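Local coordinates for protein UDP-glucose 4-epimerase (PDB 4WOK) that probably interconverts UDP-glucose and UDP-galactose by inverting the sugar at C4, using a tightly held NAD as the redox cofactor, at residues N149-G152 / R153-I157; V273-I276 / G277-T280. The protein carries 2 engineered substitutions. One frame throughout, in Å; residues are numbered along the deposited sequence.

Contact 1: N149-G152 / R153-I157; sequences NPYG and RTKLI. With NAD (nicotinamide-adenine-dinucleotide), chain B.
The Tyr151 ring has Lys155 CG over one face, toward the rim, and the ribose hydroxyl O2D of NAD at its edge, in plane. Lys155 CG makes a CH-pi contact there, 4.3 Å from the Tyr151 ring centroid, and farther out Lys155 CE comes to 3.6 Å from Tyr151 CE1 at the rim. A bend at chi2 (-65°), followed by an extended run to NZ, takes the Lys155 chain obliquely across the rim and on to the ribose. Both side chains end on the nicotinamide ribose. Tyr151 OH and NAD O2D are hydrogen-bonded at 2.9 Å, while Lys155 NZ donates to NAD O3D at 2.9 Å and weakly to O2D. Ser125 O takes a further bond from Lys155 NZ, which fixes the amino group between protein and cofactor. Behind these side chains the helix begins. Asn149 is the N-cap: its OD1 accepts from Gly152 N at 2.9 Å in an almost straight bond (N-H...O 177°), and its backbone O receives Arg153 N. Thr154 OG1 lies 3.0 Å from Tyr151 O and near Pro150 O as well, and Asn103 ND2 is hydrogen-bonded to it. One helical turn thus presents the tyrosine and lysine of the YxxxK motif, the signature of extended short-chain dehydrogenase/reductases, to the cofactor in their Rossmann fold.

Contact 2: V273-I276 / G277-T280; sequences VQSI and GRLT
The last turns of helix 269-280 end here in a threonine whose hydroxyl and amide both return to the carbonyl four residues earlier. Thr280 OG1 donates to Ile276 O at 2.6 Å and Thr280 N to the same oxygen at 3.0 Å, the two donors reaching it from opposite faces of the carbonyl plane. The hydroxyl stands well above that plane, 39° out of it. With chi1 at 76°, OG1 sits between the backbone N and the carbonyl carbon of Thr280, which turns it back onto the helix; it is also bonded to Arg282 N just past the helix end. Ile276 and Thr280 run side by side, pointing the same way, with Ile276 CG2 3.8 Å from Thr280 OG1. On another side of the helix Arg278 bends at chi3 (-38°) and lays one guanidinium face over the backbone of the preceding turn: NH1 approaches Ser275 CA to 3.7 Å and NH2 comes equally near Gln274 C. Ser275 OG, buried without a polar partner, meets Leu279 CD1 at 3.6 Å. Ser275 and Leu279 pack together against Ile323 of helix 319-326, and Leu279 also shares backbone bonding with Arg335 near the C-terminus. Ile276 packs on Ala204, Met205 and Ala208 of helix 200-209, so the turn touches two helices through different side chains.

Overall arrangement
Contact 1 spans the N-cap and first turns of helix 150-169, contact 2 the last turns of helix 269-280. Their centres lie 34 Å apart and their nearest atoms about 22 Å, so neither touches the other. Contact 1 is buried and forms part of the NAD pocket, and its polar tips serve the cofactor. Contact 2, farther from the chain centre and partly exposed, has aliphatic groups facing neighbouring helices and an arginine toward the surface side. Both ends use a side-chain oxygen on the backbone: Asn149 accepts from a backbone N-H at the helix start, whereas Thr280 donates to a carbonyl at the helix end.

Contact 1: N149-G152 / R153-I157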
loop_
_atom_site.group_PDB
_atom_site.type_symbol
_atom_site.label_atom_id
_atom_site.label_comp_id
_atom_site.label_asym_id
_atom_site.label_seq_id
_atom_site.Cartn_x
_atom_site.Cartn_y
_atom_site.Cartn_z
ATOM N N ASN A 149 11.564 10.980 6.485
ATOM C CA ASN A 149 11.026 10.480 7.755
ATOM C C ASN A 149 11.351 8.995 7.950
ATOM O O ASN A 149 11.675 8.286 6.980
ATOM C CB ASN A 149 9.514 10.718 7.846
ATOM C CG ASN A 149 8.750 10.113 6.686
ATOM O OD1 ASN A 149 8.840 8.915 6.428
ATOM N ND2 ASN A 149 7.969 10.941 5.991
ATOM N N PRO A 150 11.292 8.521 9.206
ATOM C CA PRO A 150 11.705 7.130 9.455
ATOM C C PRO A 150 10.884 6.094 8.685
ATOM O O PRO A 150 11.425 5.041 8.325
ATOM C CB PRO A 150 11.508 6.981 10.969
ATOM C CG PRO A 150 11.844 8.369 11.493
ATOM C CD PRO A 150 11.213 9.300 10.457
ATOM N N TYR A 151 9.612 6.377 8.428
ATOM C CA TYR A 151 8.809 5.454 7.636
ATOM C C TYR A 151 9.431 5.244 6.258
ATOM O O TYR A 151 9.703 4.106 5.875
ATOM C CB TYR A 151 7.374 5.949 7.488
ATOM C CG TYR A 151 6.570 5.143 6.484
ATOM C CD1 TYR A 151 6.212 3.824 6.753
ATOM C CD2 TYR A 151 6.170 5.699 5.271
ATOM C CE1 TYR A 151 5.480 3.083 5.843
ATOM C CE2 TYR A 151 5.427 4.962 4.355
ATOM C CZ TYR A 151 5.087 3.656 4.650
ATOM O OH TYR A 151 4.360 2.908 3.752
ATOM N N GLY A 152 9.661 6.337 5.526
ATOM C CA GLY A 152 10.347 6.263 4.246
ATOM C C GLY A 152 11.720 5.622 4.374
ATOM O O GLY A 152 12.118 4.803 3.553
ATOM N N ARG A 153 12.444 5.982 5.428
ATOM C CA ARG A 153 13.770 5.437 5.695
ATOM C C ARG A 153 13.735 3.918 5.804
ATOM O O ARG A 153 14.544 3.205 5.218
ATOM C CB ARG A 153 14.318 6.035 6.992
ATOM C CG ARG A 153 15.804 5.841 7.221
ATOM C CD ARG A 153 16.575 7.098 6.825
ATOM N NE ARG A 153 17.313 6.894 5.587
ATOM C CZ ARG A 153 17.716 7.866 4.780
ATOM N NH1 ARG A 153 18.383 7.557 3.675
ATOM N NH2 ARG A 153 17.446 9.139 5.072
ATOM N N THR A 154 12.779 3.407 6.578
ATOM C CA THR A 154 12.768 1.975 6.837
ATOM C C THR A 154 12.295 1.183 5.613
ATOM O O THR A 154 12.735 0.055 5.405
ATOM C CB THR A 154 11.893 1.621 8.064
ATOM O OG1 THR A 154 10.545 2.044 7.845
ATOM C CG2 THR A 154 12.445 2.279 9.321
ATOM N N LYS A 155 11.418 1.767 4.796
ATOM C CA LYS A 155 11.028 1.110 3.532
ATOM C C LYS A 155 12.218 1.024 2.567
ATOM O O LYS A 155 12.397 0.032 1.872
ATOM C CB LYS A 155 9.863 1.865 2.860
ATOM C CG LYS A 155 8.535 1.735 3.602
ATOM C CD LYS A 155 8.072 0.274 3.574
ATOM C CE LYS A 155 6.701 0.075 4.226
ATOM N NZ LYS A 155 6.253 -1.359 4.013
ATOM N N LEU A 156 13.021 2.081 2.517
ATOM C CA LEU A 156 14.224 2.089 1.691
ATOM C C LEU A 156 15.235 1.036 2.159
ATOM O O LEU A 156 15.854 0.345 1.346
ATOM C CB LEU A 156 14.866 3.477 1.717
ATOM C CG LEU A 156 16.129 3.660 0.872
ATOM C CD1 LEU A 156 15.824 3.331 -0.583
ATOM C CD2 LEU A 156 16.653 5.089 0.999
ATOM N N ILE A 157 15.406 0.930 3.472
ATOM C CA ILE A 157 16.320 -0.067 4.041
ATOM C C ILE A 157 15.874 -1.468 3.637
ATOM O O ILE A 157 16.694 -2.287 3.234
ATOM C CB ILE A 157 16.392 0.038 5.581
ATOM C CG1 ILE A 157 17.065 1.348 5.998
ATOM C CG2 ILE A 157 17.114 -1.184 6.177
ATOM C CD1 ILE A 157 16.881 1.674 7.480
HETATM P PA NAD B . -2.860 -2.399 7.164
HETATM O O1A NAD B . -2.303 -2.028 8.525
HETATM O O2A NAD B . -4.324 -2.519 6.859
HETATM O O5B NAD B . -2.257 -3.999 6.884
HETATM C C5B NAD B . -1.083 -4.239 7.629
HETATM C C4B NAD B . -1.185 -5.733 8.035
HETATM O O4B NAD B . 0.071 -6.197 8.547
HETATM C C3B NAD B . -2.211 -5.732 9.175
HETATM O O3B NAD B . -3.121 -6.772 8.923
HETATM C C2B NAD B . -1.331 -6.013 10.418
HETATM O O2B NAD B . -2.028 -6.725 11.362
HETATM C C1B NAD B . -0.190 -6.889 9.783
HETATM N N9A NAD B . 1.080 -6.774 10.527
HETATM C C8A NAD B . 1.766 -5.611 10.939
HETATM N N7A NAD B . 2.915 -5.887 11.567
HETATM C C5A NAD B . 2.974 -7.287 11.566
HETATM C C6A NAD B . 3.930 -8.187 12.084
HETATM N N6A NAD B . 5.046 -7.718 12.737
HETATM N N1A NAD B . 3.745 -9.520 11.936
HETATM C C2A NAD B . 2.611 -9.940 11.286
HETATM N N3A NAD B . 1.604 -9.192 10.749
HETATM C C4A NAD B . 1.843 -7.854 10.912
HETATM O O3 NAD B . -1.963 -1.420 6.258
HETATM P PN NAD B . -2.213 -1.465 4.662
HETATM O O1N NAD B . -2.951 -2.629 4.063
HETATM O O2N NAD B . -2.409 -0.034 4.300
HETATM O O5D NAD B . -0.657 -1.515 3.912
HETATM C C5D NAD B . 0.024 -2.635 4.198
HETATM C C4D NAD B . 1.301 -2.559 3.361
HETATM O O4D NAD B . 1.111 -1.554 2.282
HETATM C C3D NAD B . 2.452 -2.018 4.232
HETATM O O3D NAD B . 3.609 -2.612 3.737
HETATM C C2D NAD B . 2.414 -0.525 3.888
HETATM O O2D NAD B . 3.615 0.125 4.021
HETATM C C1D NAD B . 2.185 -0.676 2.365
HETATM N N1N NAD B . 1.756 0.700 1.799
HETATM C C2N NAD B . 0.467 1.139 2.091
HETATM C C3N NAD B . 0.056 2.398 1.580
HETATM C C7N NAD B . -1.334 2.886 1.890
HETATM O O7N NAD B . -1.733 3.961 1.432
HETATM N N7N NAD B . -2.145 2.106 2.691
HETATM C C4N NAD B . 0.950 3.155 0.820
HETATM C C5N NAD B . 2.236 2.685 0.551
HETATM C C6N NAD B . 2.639 1.440 1.054
#

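Contact 2: V273-I276 / G277-T280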
loop_
_atom_site.group_PDB
_atom_site.type_symbol
_atom_site.label_atom_id
_atom_site.label_comp_id
_atom_site.label_asym_id
_atom_site.label_seq_id
_atom_site.Cartn_x
_atom_site.Cartn_y
_atom_site.Cartn_z
ATOM N N VAL A 273 -12.779 16.363 -2.231
ATOM C CA VAL A 273 -13.902 16.899 -1.482
ATOM C C VAL A 273 -15.097 17.149 -2.407
ATOM O O VAL A 273 -16.227 16.770 -2.093
ATOM C CB VAL A 273 -13.492 18.192 -0.754
ATOM C CG1 VAL A 273 -14.703 19.024 -0.390
ATOM C CG2 VAL A 273 -12.666 17.841 0.471
ATOM N N GLN A 274 -14.834 17.745 -3.562
ATOM C CA GLN A 274 -15.889 17.996 -4.546
ATOM C C GLN A 274 -16.550 16.705 -5.004
ATOM O O GLN A 274 -17.774 16.619 -5.082
ATOM C CB GLN A 274 -15.330 18.729 -5.760
ATOM C CG GLN A 274 -14.924 20.160 -5.509
ATOM C CD GLN A 274 -14.279 20.781 -6.736
ATOM O OE1 GLN A 274 -13.453 20.151 -7.404
ATOM N NE2 GLN A 274 -14.662 22.014 -7.046
ATOM N N SER A 275 -15.729 15.701 -5.302
ATOM C CA SER A 275 -16.224 14.417 -5.779
ATOM C C SER A 275 -17.115 13.747 -4.734
ATOM O O SER A 275 -18.173 13.213 -5.068
ATOM C CB SER A 275 -15.052 13.502 -6.151
ATOM O OG SER A 275 -15.512 12.289 -6.720
ATOM N N ILE A 276 -16.689 13.780 -3.474
ATOM C CA ILE A 276 -17.476 13.218 -2.379
ATOM C C ILE A 276 -18.854 13.881 -2.252
ATOM O O ILE A 276 -19.875 13.199 -2.107
ATOM C CB ILE A 276 -16.734 13.358 -1.038
ATOM C CG1 ILE A 276 -15.491 12.466 -1.024
ATOM C CG2 ILE A 276 -17.649 13.011 0.127
ATOM C CD1 ILE A 276 -14.590 12.691 0.172
ATOM N N GLY A 277 -18.875 15.209 -2.296
ATOM C CA GLY A 277 -20.121 15.950 -2.178
ATOM C C GLY A 277 -21.077 15.590 -3.301
ATOM O O GLY A 277 -22.276 15.398 -3.092
ATOM N N ARG A 278 -20.520 15.476 -4.498
ATOM C CA ARG A 278 -21.280 15.159 -5.699
ATOM C C ARG A 278 -21.871 13.750 -5.688
ATOM O O ARG A 278 -23.047 13.562 -5.989
ATOM C CB ARG A 278 -20.382 15.328 -6.918
ATOM C CG ARG A 278 -21.069 15.169 -8.251
ATOM C CD ARG A 278 -20.035 15.226 -9.361
ATOM N NE ARG A 278 -18.998 16.211 -9.059
ATOM C CZ ARG A 278 -17.695 15.944 -9.017
ATOM N NH1 ARG A 278 -17.253 14.716 -9.269
ATOM N NH2 ARG A 278 -16.832 16.910 -8.727
ATOM N N LEU A 279 -21.057 12.755 -5.344
ATOM C CA LEU A 279 -21.489 11.364 -5.438
ATOM C C LEU A 279 -22.296 10.897 -4.232
ATOM O O LEU A 279 -23.043 9.922 -4.320
ATOM C CB LEU A 279 -20.274 10.452 -5.615
ATOM C CG LEU A 279 -19.549 10.580 -6.955
ATOM C CD1 LEU A 279 -18.172 9.923 -6.896
ATOM C CD2 LEU A 279 -20.389 9.957 -8.056
ATOM N N THR A 280 -22.138 11.577 -3.101
ATOM C CA THR A 280 -22.804 11.138 -1.878
ATOM C C THR A 280 -23.854 12.131 -1.389
ATOM O O THR A 280 -24.662 11.803 -0.522
ATOM C CB THR A 280 -21.798 10.899 -0.750
ATOM O OG1 THR A 280 -21.365 12.157 -0.231
ATOM C CG2 THR A 280 -20.604 10.136 -1.277
#